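Local coordinates for protein lectin (Pleurotus ostreatus, PDB 6T0Q) that binds N-acetylgalactosamine and probably other galactose-type sugars, and holds calcium ions, as a fungal lectin built from carbohydrate-binding-module-like beta domains, at residues 75-87 / 106-120. Numbering follows the deposited sequence.
With CA (calcium ion), chain F; NAG (2-acetamido-2-deoxy-beta-D-glucopyranose), chain E.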
loop_
_atom_site.group_PDB
_atom_site.type_symbol
_atom_site.label_atom_id
_atom_site.label_comp_id
_atom_site.label_asym_id
_atom_site.label_seq_id
_atom_site.Cartn_x
_atom_site.Cartn_y
_atom_site.Cartn_z
ATOM N N ALA A 75 -9.119 -34.119 7.577
ATOM C CA ALA A 75 -8.633 -35.419 7.140
ATOM C C ALA A 75 -9.774 -36.150 6.453
ATOM O O ALA A 75 -10.949 -35.871 6.707
ATOM C CB ALA A 75 -8.107 -36.253 8.315
ATOM N N SER A 76 -9.430 -37.119 5.604
ATOM C CA SER A 76 -10.478 -37.760 4.822
ATOM C C SER A 76 -10.069 -39.162 4.419
ATOM O O SER A 76 -8.893 -39.449 4.209
ATOM C CB SER A 76 -10.808 -36.952 3.555
ATOM O OG SER A 76 -9.638 -36.756 2.759
ATOM N N ASP A 77 -11.068 -40.009 4.243
ATOM C CA ASP A 77 -10.895 -41.289 3.573
ATOM C C ASP A 77 -11.971 -41.334 2.500
ATOM O O ASP A 77 -13.143 -41.524 2.826
ATOM C CB ASP A 77 -11.033 -42.440 4.574
ATOM C CG ASP A 77 -10.795 -43.809 3.950
ATOM O OD1 ASP A 77 -10.608 -43.893 2.713
ATOM O OD2 ASP A 77 -10.786 -44.803 4.713
ATOM N N ASP A 78 -11.604 -41.139 1.224
ATOM C CA ASP A 78 -10.233 -41.025 0.714
ATOM C C ASP A 78 -9.756 -39.596 0.467
ATOM O O ASP A 78 -8.575 -39.313 0.598
ATOM C CB ASP A 78 -10.108 -41.776 -0.618
ATOM C CG ASP A 78 -10.229 -43.269 -0.460
ATOM O OD1 ASP A 78 -9.197 -43.898 -0.150
ATOM O OD2 ASP A 78 -11.348 -43.808 -0.635
ATOM N N ALA A 79 -10.657 -38.700 0.065
ATOM C CA ALA A 79 -10.231 -37.382 -0.390
ATOM C C ALA A 79 -11.309 -36.359 -0.058
ATOM O O ALA A 79 -12.451 -36.715 0.245
ATOM C CB ALA A 79 -9.934 -37.389 -1.901
ATOM N N HIS A 80 -10.944 -35.074 -0.138
ATOM C CA HIS A 80 -11.873 -34.005 0.214
ATOM C C HIS A 80 -11.562 -32.729 -0.559
ATOM O O HIS A 80 -10.425 -32.486 -0.980
ATOM C CB HIS A 80 -11.821 -33.685 1.712
ATOM C CG HIS A 80 -10.473 -33.206 2.165
ATOM N ND1 HIS A 80 -9.532 -34.049 2.717
ATOM C CD2 HIS A 80 -9.900 -31.979 2.123
ATOM C CE1 HIS A 80 -8.442 -33.358 3.007
ATOM N NE2 HIS A 80 -8.639 -32.100 2.654
ATOM N N THR A 81 -12.595 -31.897 -0.699
ATOM C CA THR A 81 -12.466 -30.503 -1.109
ATOM C C THR A 81 -13.185 -29.648 -0.078
ATOM O O THR A 81 -14.342 -29.921 0.247
ATOM C CB THR A 81 -13.073 -30.269 -2.500
ATOM O OG1 THR A 81 -12.509 -31.211 -3.415
ATOM C CG2 THR A 81 -12.775 -28.850 -2.988
ATOM N N PHE A 82 -12.512 -28.616 0.425
ATOM C CA PHE A 82 -13.008 -27.811 1.535
ATOM C C PHE A 82 -13.392 -26.422 1.035
ATOM O O PHE A 82 -12.578 -25.748 0.389
ATOM C CB PHE A 82 -11.935 -27.694 2.624
ATOM C CG PHE A 82 -12.476 -27.381 3.992
ATOM C CD1 PHE A 82 -12.964 -26.117 4.294
ATOM C CD2 PHE A 82 -12.467 -28.351 4.994
ATOM C CE1 PHE A 82 -13.460 -25.832 5.572
ATOM C CE2 PHE A 82 -12.957 -28.074 6.267
ATOM C CZ PHE A 82 -13.456 -26.821 6.558
ATOM N N TYR A 83 -14.614 -25.988 1.356
ATOM C CA TYR A 83 -15.136 -24.688 0.944
ATOM C C TYR A 83 -15.522 -23.855 2.161
ATOM O O TYR A 83 -16.047 -24.384 3.146
ATOM C CB TYR A 83 -16.371 -24.829 0.064
ATOM C CG TYR A 83 -16.180 -25.613 -1.212
ATOM C CD1 TYR A 83 -16.364 -26.990 -1.236
ATOM C CD2 TYR A 83 -15.860 -24.971 -2.400
ATOM C CE1 TYR A 83 -16.215 -27.712 -2.401
ATOM C CE2 TYR A 83 -15.711 -25.686 -3.580
ATOM C CZ TYR A 83 -15.895 -27.053 -3.569
ATOM O OH TYR A 83 -15.747 -27.776 -4.723
ATOM N N VAL A 84 -15.306 -22.543 2.076
ATOM C CA VAL A 84 -15.749 -21.629 3.123
ATOM C C VAL A 84 -16.506 -20.480 2.470
ATOM O O VAL A 84 -15.939 -19.740 1.655
ATOM C CB VAL A 84 -14.580 -21.108 3.974
ATOM C CG1 VAL A 84 -15.102 -20.132 5.031
ATOM C CG2 VAL A 84 -13.857 -22.296 4.656
ATOM N N ASN A 85 -17.787 -20.343 2.819
ATOM C CA ASN A 85 -18.655 -19.309 2.255
ATOM C C ASN A 85 -18.612 -19.332 0.731
ATOM O O ASN A 85 -18.560 -18.293 0.074
ATOM C CB ASN A 85 -18.284 -17.932 2.803
ATOM C CG ASN A 85 -18.535 -17.829 4.286
ATOM O OD1 ASN A 85 -19.572 -18.294 4.770
ATOM N ND2 ASN A 85 -17.583 -17.259 5.027
ATOM N N GLY A 86 -18.606 -20.541 0.166
ATOM C CA GLY A 86 -18.654 -20.736 -1.265
ATOM C C GLY A 86 -17.320 -20.692 -1.973
ATOM O O GLY A 86 -17.280 -20.903 -3.190
ATOM N N VAL A 87 -16.228 -20.430 -1.262
ATOM C CA VAL A 87 -14.902 -20.313 -1.861
ATOM C C VAL A 87 -14.121 -21.584 -1.570
ATOM O O VAL A 87 -14.018 -22.000 -0.408
ATOM C CB VAL A 87 -14.160 -19.079 -1.318
ATOM C CG1 VAL A 87 -12.753 -18.986 -1.916
ATOM C CG2 VAL A 87 -14.964 -17.802 -1.597
ATOM N N GLN A 106 -16.495 -14.448 7.797
ATOM C CA GLN A 106 -17.518 -13.436 7.990
ATOM C C GLN A 106 -17.760 -13.222 9.483
ATOM O O GLN A 106 -17.549 -14.131 10.290
ATOM C CB GLN A 106 -18.819 -13.852 7.300
ATOM C CG GLN A 106 -18.711 -13.885 5.777
ATOM C CD GLN A 106 -19.831 -14.669 5.127
ATOM O OE1 GLN A 106 -20.688 -15.246 5.806
ATOM N NE2 GLN A 106 -19.827 -14.701 3.807
ATOM N N PRO A 107 -18.208 -12.028 9.879
ATOM C CA PRO A 107 -18.288 -11.722 11.318
ATOM C C PRO A 107 -19.335 -12.512 12.101
ATOM O O PRO A 107 -19.079 -12.831 13.269
ATOM C CB PRO A 107 -18.597 -10.216 11.336
ATOM C CG PRO A 107 -19.116 -9.909 9.960
ATOM C CD PRO A 107 -18.374 -10.824 9.048
ATOM N N THR A 108 -20.503 -12.838 11.539
ATOM C CA THR A 108 -21.560 -13.399 12.380
ATOM C C THR A 108 -21.966 -14.837 12.056
ATOM O O THR A 108 -22.488 -15.529 12.943
ATOM C CB THR A 108 -22.817 -12.513 12.329
ATOM O OG1 THR A 108 -23.346 -12.503 10.999
ATOM C CG2 THR A 108 -22.475 -11.088 12.745
ATOM N N TRP A 109 -21.788 -15.295 10.821
ATOM C CA TRP A 109 -22.065 -16.686 10.481
ATOM C C TRP A 109 -21.152 -17.087 9.335
ATOM O O TRP A 109 -20.732 -16.240 8.541
ATOM C CB TRP A 109 -23.540 -16.922 10.094
ATOM C CG TRP A 109 -24.005 -16.153 8.867
ATOM C CD1 TRP A 109 -24.674 -14.958 8.859
ATOM C CD2 TRP A 109 -23.864 -16.538 7.488
ATOM N NE1 TRP A 109 -24.935 -14.570 7.567
ATOM C CE2 TRP A 109 -24.452 -15.519 6.706
ATOM C CE3 TRP A 109 -23.283 -17.636 6.839
ATOM C CZ2 TRP A 109 -24.480 -15.563 5.306
ATOM C CZ3 TRP A 109 -23.306 -17.678 5.442
ATOM C CH2 TRP A 109 -23.907 -16.647 4.693
ATOM N N ASN A 110 -20.844 -18.383 9.254
ATOM C CA ASN A 110 -19.972 -18.884 8.198
ATOM C C ASN A 110 -20.436 -20.260 7.744
ATOM O O ASN A 110 -20.711 -21.135 8.573
ATOM C CB ASN A 110 -18.513 -18.931 8.668
ATOM C CG ASN A 110 -17.939 -17.546 8.883
ATOM O OD1 ASN A 110 -17.539 -16.884 7.929
ATOM N ND2 ASN A 110 -17.923 -17.089 10.133
ATOM N N LEU A 111 -20.515 -20.444 6.427
ATOM C CA LEU A 111 -20.940 -21.708 5.837
ATOM C C LEU A 111 -19.705 -22.525 5.471
ATOM O O LEU A 111 -18.941 -22.143 4.577
ATOM C CB LEU A 111 -21.811 -21.476 4.605
ATOM C CG LEU A 111 -22.214 -22.790 3.934
ATOM C CD1 LEU A 111 -23.204 -23.570 4.819
ATOM C CD2 LEU A 111 -22.800 -22.515 2.564
ATOM N N PHE A 112 -19.518 -23.656 6.152
ATOM C CA PHE A 112 -18.446 -24.584 5.825
ATOM C C PHE A 112 -19.029 -25.732 5.011
ATOM O O PHE A 112 -20.091 -26.262 5.351
ATOM C CB PHE A 112 -17.764 -25.086 7.098
ATOM C CG PHE A 112 -17.148 -23.979 7.910
ATOM C CD1 PHE A 112 -17.905 -23.276 8.843
ATOM C CD2 PHE A 112 -15.831 -23.598 7.695
ATOM C CE1 PHE A 112 -17.353 -22.230 9.567
ATOM C CE2 PHE A 112 -15.271 -22.550 8.420
ATOM C CZ PHE A 112 -16.031 -21.870 9.354
ATOM N N ALA A 113 -18.358 -26.086 3.919
ATOM C CA ALA A 113 -18.850 -27.151 3.058
ATOM C C ALA A 113 -17.680 -28.016 2.631
ATOM O O ALA A 113 -16.597 -27.506 2.332
ATOM C CB ALA A 113 -19.583 -26.604 1.826
ATOM N N ILE A 114 -17.899 -29.328 2.621
ATOM C CA ILE A 114 -16.861 -30.287 2.261
ATOM C C ILE A 114 -17.468 -31.298 1.305
ATOM O O ILE A 114 -18.530 -31.860 1.587
ATOM C CB ILE A 114 -16.280 -31.014 3.489
ATOM C CG1 ILE A 114 -15.810 -30.023 4.556
ATOM C CG2 ILE A 114 -15.110 -31.931 3.060
ATOM C CD1 ILE A 114 -15.369 -30.700 5.851
ATOM N N ALA A 115 -16.804 -31.521 0.182
ATOM C CA ALA A 115 -17.138 -32.624 -0.710
ATOM C C ALA A 115 -16.177 -33.753 -0.363
ATOM O O ALA A 115 -14.965 -33.609 -0.540
ATOM C CB ALA A 115 -17.011 -32.208 -2.176
ATOM N N GLY A 116 -16.709 -34.844 0.184
ATOM C CA GLY A 116 -15.907 -36.001 0.546
ATOM C C GLY A 116 -16.010 -37.062 -0.536
ATOM O O GLY A 116 -17.038 -37.198 -1.189
ATOM N N GLN A 117 -14.930 -37.812 -0.736
ATOM C CA GLN A 117 -14.893 -38.756 -1.845
ATOM C C GLN A 117 -14.337 -40.089 -1.372
ATOM O O GLN A 117 -13.226 -40.151 -0.833
ATOM C CB GLN A 117 -14.058 -38.205 -3.006
ATOM C CG GLN A 117 -14.125 -39.064 -4.247
ATOM C CD GLN A 117 -13.417 -38.441 -5.450
ATOM O OE1 GLN A 117 -12.548 -37.572 -5.309
ATOM N NE2 GLN A 117 -13.793 -38.891 -6.645
ATOM N N ASN A 118 -15.115 -41.149 -1.574
ATOM C CA ASN A 118 -14.638 -42.512 -1.374
ATOM C C ASN A 118 -14.183 -43.055 -2.720
ATOM O O ASN A 118 -14.984 -43.138 -3.659
ATOM C CB ASN A 118 -15.733 -43.404 -0.791
ATOM C CG ASN A 118 -15.230 -44.814 -0.491
ATOM O OD1 ASN A 118 -14.031 -45.025 -0.312
ATOM N ND2 ASN A 118 -16.140 -45.783 -0.452
ATOM N N LEU A 119 -12.905 -43.421 -2.813
ATOM C CA LEU A 119 -12.320 -43.851 -4.075
ATOM C C LEU A 119 -12.255 -45.363 -4.232
ATOM O O LEU A 119 -12.027 -45.841 -5.347
ATOM C CB LEU A 119 -10.896 -43.284 -4.221
ATOM C CG LEU A 119 -10.838 -41.760 -4.329
ATOM C CD1 LEU A 119 -9.391 -41.269 -4.298
ATOM C CD2 LEU A 119 -11.530 -41.324 -5.609
ATOM N N VAL A 120 -12.441 -46.124 -3.160
ATOM C CA VAL A 120 -12.150 -47.551 -3.160
ATOM C C VAL A 120 -13.419 -48.294 -2.777
ATOM O O VAL A 120 -14.003 -48.028 -1.717
ATOM C CB VAL A 120 -10.996 -47.887 -2.205
ATOM C CG1 VAL A 120 -10.773 -49.391 -2.146
ATOM C CG2 VAL A 120 -9.708 -47.159 -2.656
HETATM CA CA CA F . -12.206 -45.343 1.342
HETATM C C1 NAG E . -26.694 -18.946 8.833
HETATM C C2 NAG E . -27.406 -18.476 7.564
HETATM C C3 NAG E . -27.710 -16.976 7.637
HETATM C C4 NAG E . -28.471 -16.626 8.911
HETATM C C5 NAG E . -27.710 -17.174 10.121
HETATM C C6 NAG E . -28.441 -16.976 11.428
HETATM C C7 NAG E . -26.891 -19.803 5.569
HETATM C C8 NAG E . -25.964 -19.989 4.401
HETATM N N2 NAG E . -26.612 -18.782 6.384
HETATM O O3 NAG E . -28.467 -16.621 6.487
HETATM O O5 NAG E . -27.479 -18.590 9.984
HETATM O O6 NAG E . -29.474 -17.938 11.585
HETATM O O7 NAG E . -27.840 -20.551 5.772
HETATM O O HOH W 1 -9.758 -46.330 0.652
HETATM O O HOH W 2 -13.773 -33.750 -3.229
HETATM O O HOH W 3 -18.946 -22.993 1.609
#
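With CG trans to the backbone N in Asn-118 (chi1 -176°) and trans to the carbonyl carbon in Asp-78 (chi1 -68°), the two side chains converge on one calcium ion. Asp-78 OD2 and Asn-118 OD1 approach to 3.0 Å because both bind the metal; Asp-77 OD1 is a third ligand, and a water held by Asp-78 OD1 a fourth. Ser-123 and Pro-124 complete the site, while Trp-184 NE1 bonds Asp-77 OD2 and Asn-118 ND2 bonds Ile-49 O. A cis peptide joins the two aspartates where the chain turns a corner between sheets. Asp-78 OD2 also accepts from Leu-119 N (2.7 Å), met from above the carboxylate plane; this bond and the metal on OD2, with the water on OD1, restrict the carboxylate. Next to the metal, Asp-78 N and Ala-79 N share Gln-117 O, a classic beta bulge. Beyond it strands 79-84 and 109-118 run antiparallel, in register from Ala-79 with Gln-117 to Val-84 with Phe-112. On the buried face Ile-114 lays CG1 over the Phe-82 ring, a CH-pi contact 4.2 Å from its centroid, while Phe-82 CE1 meets the edge of Phe-112 at CD2, 3.9 Å away. Val-84 lies alongside Phe-112. At the far end Asn-85, in a type I' turn, extends the ladder with its side chain: OD1 accepts from Leu-111 N (2.9 Å), and ND2 gives a nearly straight bond to a lone pair of Asn-110 OD1 (2.9 Å), which also accepts from Gln-106 N. Close by, one face of Trp-109 carries an N-acetylglucosamine, with N2 of the sugar 3.6 Å from Trp-109 CE3. Within the beta-sandwich, strand 87-94 flanks 79-84 and strand 51-60 flanks 109-118, while strand 126-135 of the facing sheet packs on Phe-82, Phe-112 and Ile-114.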